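Ferric vibriobactin ABC transporter, periplasmic ferric vibriobactin-binding protein (Vibrio cholerae, PDB 3R5S) probably binds ferric vibriobactin in the periplasm and delivers it to an ABC transporter for iron uptake. Local coordinates at residues A[167-172]-A[231-236]; A[25-30]-A[83-88]. All coordinates share one frame; numbering follows the deposited sequence.

The two contacts lie on opposite sides of the chain's centre, about 36 Å apart between centres, and share no element. Interaction 1 joins the first and fourth strands of a five-stranded sheet of order 3-2-1-4-5. Interaction 2 joins the first strand of the other such sheet to the segment leading into its fourth. Interaction 1 is buried and rests on backbone hydrogen bonds, one water and apolar side chains. Interaction 2 is only partly buried. There the partner is the segment joining a helix to the next strand, and an arginine and an aspartate do much of the bonding. Apolar contact there is limited to a leucine packed on a proline and on the stem of a glutamate.

Interaction 1. Residues A[167-172]-A[231-236]; sequences IVSYHG and FLITMT
Val168 and Phe231 meet through a backbone hydrogen bond from Val168 N to Phe231 O, 2.8 Å long and nearly straight at 167°. A second bond, from Ile233 N to Val168 O, is equally short at 2.8 Å. Together they give the ladder of two parallel neighbours, strands 165-169 and 229-232, in the mixed sheet of one half of this periplasmic binding protein. Beyond Ser169 the chains part, and a water bridges them. It accepts from Tyr170 N at 2.8 Å and donates to Ile233 O. Leu232 to Met235 then form a type II turn, and Thr236 caps helix 237-244.

The side chains pack on both faces. On the face of Ile167 and Phe231, Ile167 CG2 meets Ile233 CD1 at 3.6 Å. With chi1 at -56°, CG2 stands opposite the backbone N of Ile167 and is the branch that makes this contact. Helix 185-192 covers this face, with His186 and Leu190 touching Ile167. On the other face Leu232 CD2 reaches Val168 CB at 4.0 Å and lies near Tyr170 CB. Phe243 and Ala240 of helix 237-244 pack against Leu232.

Tyr170 turns its ring edge to Met235, a selenomethionine, and the two side chains run obliquely past each other. The ring is held further by a hydrogen bond from its hydroxyl group to Asp246 and by an edge-to-face contact with Phe243. The extended Met235 chain brings CE to 3.6 Å from Tyr170 O and 4.0 Å from Tyr170 CD2, near the ring plane.

Interaction 2. Residues A[25-30]-A[83-88]; sequences RILSTA and YVEQPD
The carboxylate of Asp88 receives the backbone N of Arg25 where a parallel pair of strands begins. Strands 26-28 and 89-93 are neighbours in the five-stranded parallel sheet of one half of this periplasmic binding protein, and helix 79-84 leads into the second of them. Arg25 N donates to Asp88 OD1 at 2.8 Å, meeting the syn side of the carboxylate but 32° out of its plane. Asp88 N returns a bond to Arg25 O at 2.9 Å. The Asp88 CG sits between its own backbone N and carbonyl carbon (chi1 54°), which brings the carboxylate back to Arg25. Its other oxygen accepts from Lys24 N.

The arginine side chain adds two bonds to backbone carbonyls. NE donates to Gln86 O at 3.0 Å, from above the plane of that carbonyl. NH2 donates to Glu85 O at 2.8 Å, and this bond is straighter, at 163° at the hydrogen. Both oxygens lie close to the guanidinium plane, at its edge. A bend at chi3 turns the guanidinium toward them. The positive group thus grips the carbonyls of Glu85 and Gln86, at the link between the helix and strand 89-93, where Gln86 has positive phi.

The apolar contacts are made by Leu27. Its CB packs on Pro87 CB at 3.8 Å. The Glu85 and Leu27 side chains cross at about a right angle, and the Glu85 carboxylate goes on to a salt bridge with Lys69. Against the glutamate's aliphatic stem rests Leu27 CD1, 3.7 Å from Glu85 CB.

Interaction 1. Residues A[167-172]-A[231-236]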
# COMPACT_ATOMS: atom_id res chain seq x y z
N ILE A 167 0.76 9.57 -13.30
CA ILE A 167 -0.04 9.05 -12.20
C ILE A 167 -0.50 10.22 -11.35
O ILE A 167 0.30 10.87 -10.68
CB ILE A 167 0.77 8.05 -11.34
CG1 ILE A 167 1.31 6.93 -12.21
CG2 ILE A 167 -0.08 7.51 -10.19
CD1 ILE A 167 2.31 6.01 -11.49
N VAL A 168 -1.79 10.49 -11.37
CA VAL A 168 -2.32 11.71 -10.78
C VAL A 168 -3.31 11.42 -9.67
O VAL A 168 -4.10 10.48 -9.75
CB VAL A 168 -3.00 12.59 -11.86
CG1 VAL A 168 -3.69 13.79 -11.23
CG2 VAL A 168 -1.98 13.03 -12.89
N SER A 169 -3.25 12.24 -8.62
CA SER A 169 -4.26 12.25 -7.58
C SER A 169 -5.06 13.53 -7.78
O SER A 169 -4.60 14.61 -7.44
CB SER A 169 -3.62 12.24 -6.20
OG SER A 169 -4.60 12.09 -5.17
N TYR A 170 -6.26 13.40 -8.35
CA TYR A 170 -7.03 14.55 -8.79
C TYR A 170 -8.08 14.95 -7.76
O TYR A 170 -8.93 14.13 -7.37
CB TYR A 170 -7.70 14.22 -10.12
CG TYR A 170 -8.60 15.29 -10.67
CD1 TYR A 170 -8.07 16.44 -11.26
CD2 TYR A 170 -9.99 15.15 -10.64
CE1 TYR A 170 -8.90 17.42 -11.78
CE2 TYR A 170 -10.82 16.13 -11.17
CZ TYR A 170 -10.27 17.27 -11.73
OH TYR A 170 -11.09 18.25 -12.25
N HIS A 171 -8.03 16.20 -7.32
CA HIS A 171 -9.04 16.75 -6.41
C HIS A 171 -9.79 17.92 -7.03
O HIS A 171 -10.70 18.47 -6.42
CB HIS A 171 -8.43 17.19 -5.09
CG HIS A 171 -7.75 16.09 -4.34
ND1 HIS A 171 -8.44 15.06 -3.74
CD2 HIS A 171 -6.44 15.86 -4.10
CE1 HIS A 171 -7.58 14.24 -3.16
NE2 HIS A 171 -6.36 14.70 -3.36
N GLY A 172 -9.41 18.31 -8.24
CA GLY A 172 -10.11 19.38 -8.92
C GLY A 172 -9.55 20.76 -8.63
O GLY A 172 -8.54 20.91 -7.95
N PHE A 231 -3.19 7.79 -15.28
CA PHE A 231 -3.77 6.88 -14.29
C PHE A 231 -4.14 7.66 -13.04
O PHE A 231 -3.31 8.38 -12.50
CB PHE A 231 -2.80 5.76 -13.94
CG PHE A 231 -2.62 4.76 -15.04
CD1 PHE A 231 -3.59 3.79 -15.29
CD2 PHE A 231 -1.47 4.78 -15.82
CE1 PHE A 231 -3.42 2.86 -16.31
CE2 PHE A 231 -1.30 3.85 -16.84
CZ PHE A 231 -2.27 2.89 -17.08
N LEU A 232 -5.38 7.51 -12.58
CA LEU A 232 -5.91 8.30 -11.48
C LEU A 232 -5.99 7.53 -10.17
O LEU A 232 -6.63 6.48 -10.08
CB LEU A 232 -7.29 8.86 -11.85
CG LEU A 232 -7.29 9.83 -13.04
CD1 LEU A 232 -8.71 10.10 -13.51
CD2 LEU A 232 -6.60 11.12 -12.66
N ILE A 233 -5.32 8.07 -9.15
CA ILE A 233 -5.28 7.50 -7.81
C ILE A 233 -6.65 7.49 -7.14
O ILE A 233 -7.40 8.45 -7.26
CB ILE A 233 -4.29 8.31 -6.92
CG1 ILE A 233 -2.85 8.12 -7.40
CG2 ILE A 233 -4.42 7.95 -5.47
CD1 ILE A 233 -2.47 6.67 -7.64
N THR A 234 -6.96 6.40 -6.45
CA THR A 234 -8.16 6.29 -5.62
C THR A 234 -9.45 6.55 -6.39
O THR A 234 -10.43 7.05 -5.83
CB THR A 234 -8.06 7.23 -4.38
OG1 THR A 234 -6.80 7.03 -3.73
CG2 THR A 234 -9.17 6.95 -3.38
N MSE A 235 -9.46 6.21 -7.67
CA MSE A 235 -10.62 6.49 -8.52
C MSE A 235 -11.01 5.29 -9.40
O MSE A 235 -10.15 4.60 -9.95
CB MSE A 235 -10.37 7.71 -9.43
CG MSE A 235 -10.53 9.07 -8.76
SE MSE A 235 -10.61 10.46 -9.94
CE MSE A 235 -11.16 11.73 -8.82
N THR A 236 -12.31 5.08 -9.52
CA THR A 236 -12.88 4.19 -10.52
C THR A 236 -13.01 4.96 -11.83
O THR A 236 -12.94 6.19 -11.85
CB THR A 236 -14.29 3.76 -10.12
OG1 THR A 236 -15.14 4.91 -10.05
CG2 THR A 236 -14.28 3.07 -8.76
O HOH W 1 -7.48 10.92 -8.71

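Interaction 2. Residues A[25-30]-A[83-88]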
# COMPACT_ATOMS: atom_id res chain seq x y z
N ARG A 25 0.66 -15.38 18.19
CA ARG A 25 -0.53 -14.59 18.49
C ARG A 25 -0.21 -13.11 18.30
O ARG A 25 -0.02 -12.36 19.25
CB ARG A 25 -1.02 -14.87 19.92
CG ARG A 25 -1.60 -16.27 20.12
CD ARG A 25 -2.14 -16.47 21.54
NE ARG A 25 -3.29 -15.63 21.84
CZ ARG A 25 -4.54 -15.90 21.47
NH1 ARG A 25 -4.82 -17.00 20.79
NH2 ARG A 25 -5.53 -15.07 21.79
N ILE A 26 -0.13 -12.71 17.04
CA ILE A 26 0.28 -11.35 16.69
C ILE A 26 -0.92 -10.40 16.73
O ILE A 26 -1.94 -10.65 16.10
CB ILE A 26 0.92 -11.35 15.30
CG1 ILE A 26 2.10 -12.33 15.29
CG2 ILE A 26 1.34 -9.93 14.88
CD1 ILE A 26 2.64 -12.60 13.92
N LEU A 27 -0.79 -9.31 17.47
CA LEU A 27 -1.81 -8.27 17.43
C LEU A 27 -1.24 -7.02 16.75
O LEU A 27 -0.18 -6.53 17.13
CB LEU A 27 -2.32 -7.98 18.84
CG LEU A 27 -3.37 -6.88 19.01
CD1 LEU A 27 -4.28 -7.18 20.20
CD2 LEU A 27 -2.68 -5.53 19.17
N SER A 28 -1.93 -6.52 15.73
CA SER A 28 -1.51 -5.27 15.09
C SER A 28 -2.28 -4.05 15.60
O SER A 28 -3.52 -4.05 15.60
CB SER A 28 -1.63 -5.34 13.57
OG SER A 28 -1.40 -4.06 13.01
N THR A 29 -1.54 -3.03 16.02
CA THR A 29 -2.12 -1.76 16.47
C THR A 29 -2.23 -0.77 15.31
O THR A 29 -2.68 0.37 15.50
CB THR A 29 -1.29 -1.10 17.59
OG1 THR A 29 0.00 -0.71 17.09
CG2 THR A 29 -1.12 -2.04 18.79
N ALA A 30 -1.81 -1.20 14.13
CA ALA A 30 -1.75 -0.32 12.96
C ALA A 30 -2.42 -0.99 11.77
O ALA A 30 -1.88 -1.94 11.20
CB ALA A 30 -0.29 0.01 12.63
N TYR A 83 -4.63 -6.38 26.19
CA TYR A 83 -4.39 -7.32 27.27
C TYR A 83 -5.26 -8.57 27.12
O TYR A 83 -4.79 -9.70 27.23
CB TYR A 83 -4.67 -6.64 28.61
CG TYR A 83 -4.26 -7.46 29.80
CD1 TYR A 83 -2.97 -7.36 30.32
CD2 TYR A 83 -5.15 -8.35 30.40
CE1 TYR A 83 -2.59 -8.12 31.42
CE2 TYR A 83 -4.77 -9.11 31.49
CZ TYR A 83 -3.49 -8.99 32.00
OH TYR A 83 -3.09 -9.74 33.08
N VAL A 84 -6.54 -8.36 26.84
CA VAL A 84 -7.50 -9.44 26.66
C VAL A 84 -7.15 -10.42 25.54
O VAL A 84 -7.41 -11.63 25.64
CB VAL A 84 -8.92 -8.87 26.41
CG1 VAL A 84 -9.85 -9.93 25.83
CG2 VAL A 84 -9.47 -8.31 27.70
N GLU A 85 -6.58 -9.91 24.46
CA GLU A 85 -6.27 -10.76 23.33
C GLU A 85 -5.09 -11.70 23.57
O GLU A 85 -4.82 -12.57 22.76
CB GLU A 85 -6.05 -9.90 22.07
CG GLU A 85 -7.32 -9.21 21.59
CD GLU A 85 -8.40 -10.20 21.22
OE1 GLU A 85 -8.09 -11.14 20.47
OE2 GLU A 85 -9.55 -10.05 21.69
N GLN A 86 -4.39 -11.52 24.69
CA GLN A 86 -3.23 -12.36 25.04
C GLN A 86 -2.23 -12.49 23.88
O GLN A 86 -1.84 -13.60 23.50
CB GLN A 86 -3.70 -13.75 25.50
CG GLN A 86 -4.75 -13.73 26.60
CD GLN A 86 -4.99 -15.10 27.26
OE1 GLN A 86 -4.10 -15.94 27.30
NE2 GLN A 86 -6.19 -15.31 27.77
N PRO A 87 -1.80 -11.36 23.30
CA PRO A 87 -0.87 -11.45 22.17
C PRO A 87 0.51 -11.88 22.65
O PRO A 87 0.80 -11.74 23.84
CB PRO A 87 -0.80 -10.00 21.67
CG PRO A 87 -1.04 -9.19 22.89
CD PRO A 87 -2.01 -9.97 23.75
N ASP A 88 1.35 -12.40 21.75
CA ASP A 88 2.76 -12.61 22.07
C ASP A 88 3.66 -11.73 21.23
O ASP A 88 4.88 -11.73 21.40
CB ASP A 88 3.18 -14.09 21.98
CG ASP A 88 2.85 -14.70 20.64
OD1 ASP A 88 2.54 -13.95 19.71
OD2 ASP A 88 2.90 -15.95 20.52